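Local coordinates for protein endo-beta-1,2-glucanase (Talaromyces funiculosus, PDB 6IMV) that hydrolyses internal linkages of beta-1,2-glucans as an endo-acting glycoside hydrolase and binds sophorose, at residues Y384-M398 with D434-G446. Numbering follows the deposited sequence.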
loop_
_atom_site.group_PDB
_atom_site.type_symbol
_atom_site.label_atom_id
_atom_site.label_comp_id
_atom_site.label_asym_id
_atom_site.label_seq_id
_atom_site.Cartn_x
_atom_site.Cartn_y
_atom_site.Cartn_z
ATOM N N TYR A 384 0.858 -3.740 9.902
ATOM C CA TYR A 384 0.508 -2.763 8.849
ATOM C C TYR A 384 -0.986 -2.407 8.886
ATOM O O TYR A 384 -1.393 -1.411 8.269
ATOM C CB TYR A 384 0.979 -3.238 7.475
ATOM C CG TYR A 384 -0.035 -3.896 6.578
ATOM C CD1 TYR A 384 -0.246 -5.266 6.622
ATOM C CD2 TYR A 384 -0.724 -3.172 5.622
ATOM C CE1 TYR A 384 -1.137 -5.891 5.765
ATOM C CE2 TYR A 384 -1.632 -3.780 4.763
ATOM C CZ TYR A 384 -1.840 -5.147 4.830
ATOM O OH TYR A 384 -2.730 -5.753 3.980
ATOM N N SER A 385 -1.792 -3.189 9.618
ATOM C CA SER A 385 -3.198 -2.872 9.880
ATOM C C SER A 385 -3.366 -1.457 10.460
ATOM O O SER A 385 -4.438 -0.867 10.343
ATOM C CB SER A 385 -3.837 -3.895 10.785
ATOM O OG SER A 385 -3.242 -3.884 12.080
ATOM N N VAL A 386 -2.312 -0.913 11.072
ATOM C CA VAL A 386 -2.361 0.407 11.716
ATOM C C VAL A 386 -2.183 1.553 10.703
ATOM O O VAL A 386 -2.348 2.699 11.089
ATOM C CB VAL A 386 -1.293 0.545 12.818
ATOM C CG1 VAL A 386 -1.289 -0.638 13.768
ATOM C CG2 VAL A 386 0.093 0.788 12.237
ATOM N N PHE A 387 -1.802 1.284 9.449
ATOM C CA PHE A 387 -1.398 2.397 8.567
ATOM C C PHE A 387 -2.528 3.424 8.434
ATOM O O PHE A 387 -2.251 4.617 8.518
ATOM C CB PHE A 387 -0.807 1.907 7.238
ATOM C CG PHE A 387 -1.767 1.678 6.105
ATOM C CD1 PHE A 387 -2.327 2.743 5.418
ATOM C CD2 PHE A 387 -2.068 0.390 5.686
ATOM C CE1 PHE A 387 -3.199 2.525 4.365
ATOM C CE2 PHE A 387 -2.945 0.174 4.636
ATOM C CZ PHE A 387 -3.498 1.242 3.966
ATOM N N PRO A 388 -3.821 3.051 8.277
ATOM C CA PRO A 388 -4.882 4.051 8.142
ATOM C C PRO A 388 -5.114 4.828 9.449
ATOM O O PRO A 388 -5.490 5.995 9.411
ATOM C CB PRO A 388 -6.149 3.254 7.770
ATOM C CG PRO A 388 -5.656 1.858 7.456
ATOM C CD PRO A 388 -4.353 1.685 8.205
ATOM N N THR A 389 -4.881 4.167 10.588
ATOM C CA THR A 389 -4.988 4.790 11.897
ATOM C C THR A 389 -3.908 5.877 12.031
ATOM O O THR A 389 -4.176 6.972 12.538
ATOM C CB THR A 389 -4.874 3.749 13.015
ATOM O OG1 THR A 389 -5.591 2.571 12.642
ATOM C CG2 THR A 389 -5.383 4.271 14.338
ATOM N N VAL A 390 -2.698 5.566 11.553
ATOM C CA VAL A 390 -1.545 6.454 11.664
ATOM C C VAL A 390 -1.855 7.804 10.992
ATOM O O VAL A 390 -1.430 8.847 11.492
ATOM C CB VAL A 390 -0.276 5.806 11.076
ATOM C CG1 VAL A 390 0.823 6.833 10.825
ATOM C CG2 VAL A 390 0.230 4.681 11.966
ATOM N N LEU A 391 -2.591 7.780 9.874
ATOM C CA LEU A 391 -2.923 9.003 9.125
ATOM C C LEU A 391 -3.750 9.972 9.983
ATOM O O LEU A 391 -3.642 11.184 9.793
ATOM C CB LEU A 391 -3.659 8.630 7.837
ATOM C CG LEU A 391 -2.821 7.875 6.800
ATOM C CD1 LEU A 391 -3.664 7.447 5.613
ATOM C CD2 LEU A 391 -1.637 8.716 6.338
ATOM N N PHE A 392 -4.557 9.448 10.921
ATOM C CA PHE A 392 -5.402 10.270 11.802
ATOM C C PHE A 392 -4.747 10.543 13.160
ATOM O O PHE A 392 -4.964 11.608 13.741
ATOM C CB PHE A 392 -6.780 9.625 11.989
ATOM C CG PHE A 392 -7.658 9.807 10.779
ATOM C CD1 PHE A 392 -8.270 11.027 10.544
ATOM C CD2 PHE A 392 -7.823 8.788 9.854
ATOM C CE1 PHE A 392 -9.041 11.221 9.414
ATOM C CE2 PHE A 392 -8.599 8.980 8.722
ATOM C CZ PHE A 392 -9.205 10.198 8.505
ATOM N N ASP A 393 -3.999 9.576 13.691
ATOM C CA ASP A 393 -3.445 9.699 15.032
ATOM C C ASP A 393 -2.225 8.781 15.137
ATOM O O ASP A 393 -2.354 7.594 15.361
ATOM C CB ASP A 393 -4.528 9.386 16.068
ATOM C CG ASP A 393 -4.107 9.588 17.509
ATOM O OD1 ASP A 393 -2.891 9.437 17.806
ATOM O OD2 ASP A 393 -5.003 9.901 18.330
ATOM N N LYS A 394 -1.032 9.358 14.979
ATOM C CA LYS A 394 0.183 8.571 14.892
ATOM C C LYS A 394 0.505 7.920 16.248
ATOM O O LYS A 394 1.087 6.849 16.258
ATOM C CB LYS A 394 1.308 9.388 14.251
ATOM C CG LYS A 394 1.791 10.621 14.992
ATOM C CD LYS A 394 2.606 11.532 14.084
ATOM C CE LYS A 394 3.458 12.502 14.880
ATOM N NZ LYS A 394 4.169 13.443 13.983
ATOM N N GLY A 395 0.086 8.531 17.364
ATOM C CA GLY A 395 0.271 7.939 18.679
ATOM C C GLY A 395 -0.511 6.645 18.825
ATOM O O GLY A 395 0.041 5.602 19.200
ATOM N N VAL A 396 -1.808 6.718 18.519
ATOM C CA VAL A 396 -2.684 5.568 18.626
ATOM C C VAL A 396 -2.204 4.494 17.637
ATOM O O VAL A 396 -2.045 3.338 18.022
ATOM C CB VAL A 396 -4.163 5.951 18.418
ATOM C CG1 VAL A 396 -5.042 4.724 18.280
ATOM C CG2 VAL A 396 -4.679 6.840 19.541
ATOM N N GLY A 397 -1.940 4.904 16.388
ATOM C CA GLY A 397 -1.376 4.025 15.364
ATOM C C GLY A 397 -0.175 3.248 15.878
ATOM O O GLY A 397 -0.116 2.013 15.794
ATOM N N MET A 398 0.781 3.982 16.443
ATOM C CA MET A 398 2.046 3.410 16.912
ATOM C C MET A 398 1.852 2.585 18.194
ATOM O O MET A 398 2.613 1.648 18.427
ATOM C CB MET A 398 3.084 4.505 17.147
ATOM C CG MET A 398 3.666 5.049 15.859
ATOM S SD MET A 398 4.472 3.754 14.889
ATOM C CE MET A 398 3.210 3.474 13.650
ATOM N N ASP A 434 4.307 -4.691 1.492
ATOM C CA ASP A 434 2.903 -4.510 1.883
ATOM C C ASP A 434 2.765 -4.441 3.416
ATOM O O ASP A 434 2.014 -3.599 3.920
ATOM C CB ASP A 434 2.014 -5.606 1.277
ATOM C CG ASP A 434 1.629 -5.379 -0.181
ATOM O OD1 ASP A 434 2.525 -5.272 -1.018
ATOM O OD2 ASP A 434 0.417 -5.351 -0.480
ATOM N N SER A 435 3.472 -5.308 4.156
ATOM C CA SER A 435 3.283 -5.410 5.626
ATOM C C SER A 435 4.177 -4.434 6.403
ATOM O O SER A 435 4.090 -4.377 7.619
ATOM C CB SER A 435 3.486 -6.830 6.133
ATOM O OG SER A 435 4.858 -7.167 6.202
ATOM N N LYS A 436 5.033 -3.670 5.714
ATOM C CA LYS A 436 6.062 -2.877 6.404
ATOM C C LYS A 436 6.100 -1.426 5.912
ATOM O O LYS A 436 6.109 -0.490 6.723
ATOM C CB LYS A 436 7.425 -3.531 6.200
ATOM C CG LYS A 436 7.610 -4.858 6.916
ATOM C CD LYS A 436 8.886 -5.571 6.517
ATOM C CE LYS A 436 10.149 -4.843 6.916
ATOM N NZ LYS A 436 10.166 -4.572 8.373
ATOM N N VAL A 437 6.180 -1.246 4.595
ATOM C CA VAL A 437 6.458 0.057 4.008
ATOM C C VAL A 437 5.147 0.796 3.710
ATOM O O VAL A 437 5.181 2.003 3.449
ATOM C CB VAL A 437 7.367 -0.074 2.773
ATOM C CG1 VAL A 437 7.708 1.279 2.155
ATOM C CG2 VAL A 437 8.629 -0.833 3.123
ATOM N N SER A 438 4.004 0.094 3.779
ATOM C CA SER A 438 2.688 0.753 3.841
ATOM C C SER A 438 2.641 1.679 5.074
ATOM O O SER A 438 2.249 2.843 4.991
ATOM C CB SER A 438 1.574 -0.264 3.889
ATOM O OG SER A 438 1.851 -1.248 4.881
ATOM N N THR A 439 3.060 1.136 6.222
ATOM C CA THR A 439 3.097 1.853 7.477
ATOM C C THR A 439 4.084 3.022 7.379
ATOM O O THR A 439 3.770 4.136 7.776
ATOM C CB THR A 439 3.456 0.928 8.641
ATOM O OG1 THR A 439 2.543 -0.171 8.590
ATOM C CG2 THR A 439 3.380 1.633 9.980
ATOM N N VAL A 440 5.264 2.758 6.822
ATOM C CA VAL A 440 6.268 3.799 6.627
ATOM C C VAL A 440 5.643 4.952 5.830
ATOM O O VAL A 440 5.751 6.116 6.239
ATOM C CB VAL A 440 7.541 3.253 5.959
ATOM C CG1 VAL A 440 8.479 4.380 5.530
ATOM C CG2 VAL A 440 8.255 2.264 6.869
ATOM N N ASN A 441 4.964 4.626 4.725
ATOM C CA ASN A 441 4.381 5.648 3.844
ATOM C C ASN A 441 3.285 6.430 4.583
ATOM O O ASN A 441 3.130 7.628 4.361
ATOM C CB ASN A 441 3.920 5.049 2.514
ATOM C CG ASN A 441 5.045 5.005 1.504
ATOM O OD1 ASN A 441 5.672 6.033 1.241
ATOM N ND2 ASN A 441 5.319 3.833 0.947
ATOM N N ALA A 442 2.557 5.772 5.492
ATOM C CA ALA A 442 1.565 6.461 6.329
ATOM C C ALA A 442 2.255 7.417 7.325
ATOM O O ALA A 442 1.792 8.529 7.540
ATOM C CB ALA A 442 0.684 5.454 7.018
ATOM N N ILE A 443 3.360 6.977 7.933
ATOM C CA ILE A 443 4.150 7.812 8.855
ATOM C C ILE A 443 4.626 9.084 8.131
ATOM O O ILE A 443 4.653 10.139 8.732
ATOM C CB ILE A 443 5.324 7.009 9.452
ATOM C CG1 ILE A 443 4.841 6.015 10.511
ATOM C CG2 ILE A 443 6.420 7.927 9.982
ATOM C CD1 ILE A 443 5.856 4.951 10.883
ATOM N N LEU A 444 4.963 8.977 6.838
ATOM C CA LEU A 444 5.463 10.115 6.023
ATOM C C LEU A 444 4.312 10.986 5.493
ATOM O O LEU A 444 4.560 11.976 4.809
ATOM C CB LEU A 444 6.294 9.562 4.860
ATOM C CG LEU A 444 7.581 8.851 5.267
ATOM C CD1 LEU A 444 8.244 8.217 4.060
ATOM C CD2 LEU A 444 8.537 9.818 5.957
ATOM N N GLY A 445 3.068 10.602 5.791
ATOM C CA GLY A 445 1.883 11.391 5.501
ATOM C C GLY A 445 1.299 11.103 4.124
ATOM O O GLY A 445 0.530 11.908 3.611
ATOM N N GLY A 446 1.651 9.962 3.515
ATOM C CA GLY A 446 1.251 9.666 2.141
ATOM C C GLY A 446 1.926 10.612 1.161
ATOM O O GLY A 446 2.811 11.398 1.565
HETATM O O HOH W 1 -1.957 -5.535 0.820
#
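Tyr384 lays its ring against the first turn of helix 434-443, with Asp434 O 3.2 Å above one face, displaced toward the rim. Ser438 OG donates to the same carbonyl, and this hydroxyl oxygen lies obliquely to the ring, 3.3 Å from Tyr384 CD2. Tyr384 has chi1 at 99°, well away from a staggered position, and this turns its ring over Asp434 O. Tyr384 OH bonds to Ser346 O and, at a long 3.3 Å, accepts from a water that also donates to Asp434 OD2.

Further along, helices 387-392 and 434-443 run nearly parallel, 9° apart with axes 8.5 Å from each other, a close spacing consistent with the small Ala442 facing the partner. Ala442 CB sits 3.4 Å from Phe387 O and near the edge of the Phe387 ring, while Leu391 CD2 meets Ala442 O at 3.6 Å and Val390 CG1 approaches Ala442 CB to 4.1 Å. Beside these, the bent chain of Met398 brings its CE to Thr439 CG2 and Ile443 CD1, crossing Ile443 at about a right angle.

This is apolar helix-helix packing centred on a small alanine, leading at its polar end to the glucose pocket, where Asp434 is salt-bridged to Lys82 and touches bound beta-D-glucopyranose.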